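Local coordinates for Ctr9 protein (Myceliophthora thermophila, PDB 6AF0) that probably binds the RNA polymerase II complex, this chain being the long helical part of the protein that carries its tetratricopeptide repeats, at residues Y418-V432 with K444-V458. Numbering follows the deposited sequence.
Sequences YEAMILLGTLYAEEV and KSAEAKKAISLLEGV
Gly425 meets Ala451 where the helices 418-432 and 445-458 come nearest, their CA atoms 4.3 Å apart and their N-to-C directions 146° from one another. This is the tight part of the contact. With no side chain on Gly425, the leucines opposite reach its backbone: Leu454 CD1 lies 3.3 Å from Gly425 N and also touches CB, CG and CD2 of Leu424, while Leu455 CD2 comes up to Gly425 CA. The methyl of Ala451 fits beside them, 3.6 Å from Gly425 O and also against CB of Tyr428. Toward the end at Val458, the bent chain of Met421 carries CE over to the carbonyl of Gly457, and the two methyls of Val458 divide their contacts, CG2 packing on Ile422 and CG1 on CE2 of Tyr418 (4.0 Å).

Tyr428 leads to the looser side. Its CG stands anti to its carbonyl carbon (chi1 -78°), which brings the ring against the aliphatic chain of Lys450, the two crossing at a slant, with Lys450 CB 3.5 Å from Tyr428 CD2 and Lys450 CD near CE2 and CZ. An alanine in place of Tyr428 would keep the contact of CB with Ala451 but is likely to leave a gap where the ring meets Lys450, whose aliphatic chain would lose the ring it crosses. Beyond it the contact is partly open to solvent and no hydrogen bond crosses: the carboxylates of Glu431 and Glu447 come close as like charges (OE2 to OE1 4.1 Å), probably an unfavourable approach, with Glu431 OE1 in a long, weak ion pair with Lys405, and Lys444 turns its amine to a salt bridge with Glu442, touching Glu431 through CE.

The two helices form an antiparallel hairpin, consistent with the helical-repeat architecture of the chain. Helix 401-414 packs on Ala420, Leu427 and Tyr428, helix 473-484 on Ile422 and Ile452, and a chain of another protein reaches Ile422, Thr426 and Glu430.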
loop_
_atom_site.group_PDB
_atom_site.type_symbol
_atom_site.label_atom_id
_atom_site.label_comp_id
_atom_site.label_asym_id
_atom_site.label_seq_id
_atom_site.Cartn_x
_atom_site.Cartn_y
_atom_site.Cartn_z
ATOM N N TYR A 418 -5.304 1.954 8.352
ATOM C CA TYR A 418 -3.867 1.721 8.282
ATOM C C TYR A 418 -3.516 0.226 8.325
ATOM O O TYR A 418 -2.832 -0.280 7.453
ATOM C CB TYR A 418 -3.172 2.491 9.415
ATOM C CG TYR A 418 -1.716 2.183 9.590
ATOM C CD1 TYR A 418 -1.307 1.056 10.302
ATOM C CD2 TYR A 418 -0.742 3.017 9.056
ATOM C CE1 TYR A 418 0.031 0.767 10.473
ATOM C CE2 TYR A 418 0.607 2.736 9.220
ATOM C CZ TYR A 418 0.982 1.609 9.927
ATOM O OH TYR A 418 2.309 1.317 10.098
ATOM N N GLU A 419 -3.998 -0.473 9.334
ATOM C CA GLU A 419 -3.629 -1.878 9.552
ATOM C C GLU A 419 -4.036 -2.811 8.409
ATOM O O GLU A 419 -3.340 -3.779 8.106
ATOM C CB GLU A 419 -4.249 -2.397 10.851
ATOM C CG GLU A 419 -3.531 -1.973 12.135
ATOM C CD GLU A 419 -3.922 -0.588 12.685
ATOM O OE1 GLU A 419 -4.825 0.089 12.145
ATOM O OE2 GLU A 419 -3.310 -0.161 13.692
ATOM N N ALA A 420 -5.189 -2.539 7.807
ATOM C CA ALA A 420 -5.616 -3.263 6.611
ATOM C C ALA A 420 -4.614 -2.970 5.482
ATOM O O ALA A 420 -3.964 -3.886 4.966
ATOM C CB ALA A 420 -7.038 -2.872 6.218
ATOM N N MET A 421 -4.452 -1.682 5.169
ATOM C CA MET A 421 -3.561 -1.231 4.104
ATOM C C MET A 421 -2.175 -1.879 4.148
ATOM O O MET A 421 -1.665 -2.342 3.139
ATOM C CB MET A 421 -3.421 0.297 4.141
ATOM C CG MET A 421 -4.672 1.048 3.717
ATOM S SD MET A 421 -4.318 2.629 2.937
ATOM C CE MET A 421 -3.343 3.446 4.195
ATOM N N ILE A 422 -1.555 -1.900 5.312
ATOM C CA ILE A 422 -0.205 -2.448 5.426
ATOM C C ILE A 422 -0.205 -3.954 5.230
ATOM O O ILE A 422 0.743 -4.506 4.707
ATOM C CB ILE A 422 0.483 -2.105 6.774
ATOM C CG1 ILE A 422 1.906 -2.666 6.803
ATOM C CG2 ILE A 422 -0.281 -2.667 7.968
ATOM C CD1 ILE A 422 2.761 -2.135 7.934
ATOM N N LEU A 423 -1.256 -4.625 5.666
ATOM C CA LEU A 423 -1.291 -6.085 5.565
ATOM C C LEU A 423 -1.596 -6.518 4.148
ATOM O O LEU A 423 -0.986 -7.448 3.613
ATOM C CB LEU A 423 -2.349 -6.679 6.489
ATOM C CG LEU A 423 -2.390 -8.206 6.471
ATOM C CD1 LEU A 423 -1.008 -8.796 6.695
ATOM C CD2 LEU A 423 -3.361 -8.731 7.524
ATOM N N LEU A 424 -2.567 -5.844 3.549
ATOM C CA LEU A 424 -2.945 -6.153 2.198
ATOM C C LEU A 424 -1.744 -5.918 1.278
ATOM O O LEU A 424 -1.299 -6.839 0.601
ATOM C CB LEU A 424 -4.184 -5.352 1.790
ATOM C CG LEU A 424 -4.821 -5.715 0.438
ATOM C CD1 LEU A 424 -5.207 -7.194 0.330
ATOM C CD2 LEU A 424 -6.031 -4.819 0.208
ATOM N N GLY A 425 -1.186 -4.712 1.318
ATOM C CA GLY A 425 -0.000 -4.360 0.510
ATOM C C GLY A 425 1.161 -5.349 0.624
ATOM O O GLY A 425 1.745 -5.756 -0.386
ATOM N N THR A 426 1.486 -5.745 1.851
ATOM C CA THR A 426 2.500 -6.761 2.096
ATOM C C THR A 426 2.113 -8.038 1.385
ATOM O O THR A 426 2.947 -8.682 0.759
ATOM C CB THR A 426 2.625 -7.101 3.589
ATOM O OG1 THR A 426 2.646 -5.898 4.362
ATOM C CG2 THR A 426 3.883 -7.883 3.858
ATOM N N LEU A 427 0.837 -8.402 1.499
ATOM C CA LEU A 427 0.322 -9.628 0.891
ATOM C C LEU A 427 0.555 -9.641 -0.628
ATOM O O LEU A 427 1.061 -10.625 -1.172
ATOM C CB LEU A 427 -1.172 -9.787 1.199
ATOM C CG LEU A 427 -1.799 -11.191 1.102
ATOM C CD1 LEU A 427 -3.268 -11.110 1.473
ATOM C CD2 LEU A 427 -1.664 -11.849 -0.271
ATOM N N TYR A 428 0.158 -8.553 -1.285
ATOM C CA TYR A 428 0.388 -8.366 -2.697
ATOM C C TYR A 428 1.885 -8.360 -3.045
ATOM O O TYR A 428 2.326 -9.044 -3.975
ATOM C CB TYR A 428 -0.251 -7.056 -3.177
ATOM C CG TYR A 428 -1.751 -7.102 -3.378
ATOM C CD1 TYR A 428 -2.379 -8.256 -3.807
ATOM C CD2 TYR A 428 -2.540 -5.972 -3.191
ATOM C CE1 TYR A 428 -3.745 -8.302 -4.009
ATOM C CE2 TYR A 428 -3.916 -6.016 -3.398
ATOM C CZ TYR A 428 -4.511 -7.195 -3.805
ATOM O OH TYR A 428 -5.864 -7.297 -4.019
ATOM N N ALA A 429 2.673 -7.590 -2.311
ATOM C CA ALA A 429 4.095 -7.550 -2.585
ATOM C C ALA A 429 4.629 -8.955 -2.590
ATOM O O ALA A 429 5.188 -9.386 -3.559
ATOM C CB ALA A 429 4.825 -6.730 -1.540
ATOM N N GLU A 430 4.433 -9.683 -1.506
ATOM C CA GLU A 430 4.962 -11.037 -1.426
ATOM C C GLU A 430 4.472 -11.932 -2.565
ATOM O O GLU A 430 5.143 -12.865 -2.949
ATOM C CB GLU A 430 4.611 -11.678 -0.094
ATOM C CG GLU A 430 5.368 -11.102 1.087
ATOM C CD GLU A 430 5.553 -12.106 2.210
ATOM O OE1 GLU A 430 5.292 -13.300 1.995
ATOM O OE2 GLU A 430 5.957 -11.702 3.316
ATOM N N GLU A 431 3.287 -11.656 -3.080
ATOM C CA GLU A 431 2.731 -12.413 -4.203
ATOM C C GLU A 431 3.588 -12.221 -5.461
ATOM O O GLU A 431 3.963 -13.196 -6.121
ATOM C CB GLU A 431 1.290 -11.960 -4.461
ATOM C CG GLU A 431 0.433 -12.915 -5.280
ATOM C CD GLU A 431 -1.007 -12.418 -5.419
ATOM O OE1 GLU A 431 -1.872 -12.931 -4.663
ATOM O OE2 GLU A 431 -1.266 -11.497 -6.252
ATOM N N VAL A 432 3.884 -10.959 -5.773
ATOM C CA VAL A 432 4.797 -10.585 -6.844
ATOM C C VAL A 432 6.193 -11.226 -6.698
ATOM O O VAL A 432 6.744 -11.785 -7.637
ATOM C CB VAL A 432 5.013 -9.058 -6.850
ATOM C CG1 VAL A 432 6.150 -8.664 -7.781
ATOM C CG2 VAL A 432 3.745 -8.334 -7.246
ATOM N N LYS A 444 1.570 -10.146 -12.997
ATOM C CA LYS A 444 1.088 -9.586 -11.777
ATOM C C LYS A 444 1.487 -8.154 -11.685
ATOM O O LYS A 444 1.925 -7.716 -10.645
ATOM C CB LYS A 444 1.626 -10.406 -10.621
ATOM C CG LYS A 444 0.776 -11.643 -10.410
ATOM C CD LYS A 444 1.405 -12.606 -9.429
ATOM C CE LYS A 444 0.422 -13.658 -8.964
ATOM N NZ LYS A 444 -0.318 -14.266 -10.095
ATOM N N SER A 445 1.327 -7.419 -12.779
ATOM C CA SER A 445 1.655 -5.987 -12.783
ATOM C C SER A 445 0.597 -5.183 -12.039
ATOM O O SER A 445 0.894 -4.159 -11.428
ATOM C CB SER A 445 1.760 -5.451 -14.203
ATOM O OG SER A 445 0.467 -5.191 -14.724
ATOM N N ALA A 446 -0.644 -5.642 -12.134
ATOM C CA ALA A 446 -1.746 -5.052 -11.399
ATOM C C ALA A 446 -1.575 -5.242 -9.868
ATOM O O ALA A 446 -1.718 -4.299 -9.081
ATOM C CB ALA A 446 -3.045 -5.658 -11.887
ATOM N N GLU A 447 -1.224 -6.455 -9.456
ATOM C CA GLU A 447 -0.973 -6.744 -8.032
ATOM C C GLU A 447 0.215 -5.946 -7.489
ATOM O O GLU A 447 0.220 -5.525 -6.337
ATOM C CB GLU A 447 -0.706 -8.235 -7.785
ATOM C CG GLU A 447 -1.489 -9.214 -8.658
ATOM C CD GLU A 447 -2.896 -8.754 -8.955
ATOM O OE1 GLU A 447 -3.763 -8.847 -8.060
ATOM O OE2 GLU A 447 -3.130 -8.292 -10.089
ATOM N N ALA A 448 1.234 -5.773 -8.324
ATOM C CA ALA A 448 2.374 -4.928 -7.996
ATOM C C ALA A 448 1.915 -3.494 -7.778
ATOM O O ALA A 448 2.265 -2.886 -6.779
ATOM C CB ALA A 448 3.418 -4.987 -9.088
ATOM N N LYS A 449 1.117 -2.953 -8.689
ATOM C CA LYS A 449 0.656 -1.580 -8.517
ATOM C C LYS A 449 -0.121 -1.471 -7.217
ATOM O O LYS A 449 0.199 -0.649 -6.359
ATOM C CB LYS A 449 -0.184 -1.084 -9.703
ATOM C CG LYS A 449 -0.876 0.269 -9.473
ATOM C CD LYS A 449 -0.034 1.289 -8.683
ATOM C CE LYS A 449 -0.684 2.665 -8.595
ATOM N NZ LYS A 449 0.018 3.538 -7.609
ATOM N N LYS A 450 -1.130 -2.318 -7.072
ATOM C CA LYS A 450 -1.940 -2.336 -5.844
ATOM C C LYS A 450 -1.036 -2.269 -4.603
ATOM O O LYS A 450 -1.272 -1.467 -3.706
ATOM C CB LYS A 450 -2.842 -3.582 -5.771
ATOM C CG LYS A 450 -3.977 -3.601 -6.778
ATOM C CD LYS A 450 -4.754 -4.906 -6.743
ATOM C CE LYS A 450 -5.663 -5.039 -7.965
ATOM N NZ LYS A 450 -6.700 -3.967 -8.022
ATOM N N ALA A 451 0.004 -3.097 -4.568
ATOM C CA ALA A 451 0.929 -3.093 -3.447
ATOM C C ALA A 451 1.592 -1.721 -3.296
ATOM O O ALA A 451 1.545 -1.108 -2.234
ATOM C CB ALA A 451 1.972 -4.183 -3.616
ATOM N N ILE A 452 2.182 -1.223 -4.370
ATOM C CA ILE A 452 2.871 0.068 -4.336
ATOM C C ILE A 452 1.967 1.162 -3.775
ATOM O O ILE A 452 2.353 1.861 -2.844
ATOM C CB ILE A 452 3.381 0.465 -5.732
ATOM C CG1 ILE A 452 4.535 -0.460 -6.136
ATOM C CG2 ILE A 452 3.844 1.913 -5.763
ATOM C CD1 ILE A 452 4.994 -0.272 -7.566
ATOM N N SER A 453 0.773 1.295 -4.339
ATOM C CA SER A 453 -0.217 2.282 -3.869
ATOM C C SER A 453 -0.570 2.153 -2.386
ATOM O O SER A 453 -0.688 3.160 -1.679
ATOM C CB SER A 453 -1.503 2.155 -4.670
ATOM O OG SER A 453 -1.814 0.794 -4.885
ATOM N N LEU A 454 -0.753 0.917 -1.930
ATOM C CA LEU A 454 -1.072 0.650 -0.530
ATOM C C LEU A 454 0.024 1.078 0.427
ATOM O O LEU A 454 -0.245 1.712 1.440
ATOM C CB LEU A 454 -1.390 -0.835 -0.309
ATOM C CG LEU A 454 -2.752 -1.306 -0.847
ATOM C CD1 LEU A 454 -3.164 -2.657 -0.275
ATOM C CD2 LEU A 454 -3.844 -0.282 -0.569
ATOM N N LEU A 455 1.260 0.747 0.096
ATOM C CA LEU A 455 2.390 1.081 0.960
ATOM C C LEU A 455 2.810 2.569 0.850
ATOM O O LEU A 455 3.469 3.094 1.736
ATOM C CB LEU A 455 3.549 0.127 0.659
ATOM C CG LEU A 455 3.178 -1.380 0.697
ATOM C CD1 LEU A 455 4.354 -2.306 0.496
ATOM C CD2 LEU A 455 2.504 -1.777 1.990
ATOM N N GLU A 456 2.421 3.240 -0.228
ATOM C CA GLU A 456 2.585 4.692 -0.335
ATOM C C GLU A 456 1.523 5.415 0.473
ATOM O O GLU A 456 1.739 6.547 0.937
ATOM C CB GLU A 456 2.501 5.160 -1.792
ATOM C CG GLU A 456 3.817 5.080 -2.545
ATOM C CD GLU A 456 4.998 5.563 -1.713
ATOM O OE1 GLU A 456 5.940 4.776 -1.509
ATOM O OE2 GLU A 456 4.979 6.717 -1.238
ATOM N N GLY A 457 0.360 4.772 0.586
ATOM C CA GLY A 457 -0.693 5.217 1.492
ATOM C C GLY A 457 -0.280 5.044 2.942
ATOM O O GLY A 457 -0.666 5.838 3.793
ATOM N N VAL A 458 0.489 3.994 3.218
ATOM C CA VAL A 458 1.116 3.800 4.513
ATOM C C VAL A 458 2.183 4.857 4.772
ATOM O O VAL A 458 2.370 5.281 5.905
ATOM C CB VAL A 458 1.752 2.412 4.612
ATOM C CG1 VAL A 458 2.660 2.299 5.826
ATOM C CG2 VAL A 458 0.676 1.339 4.665
#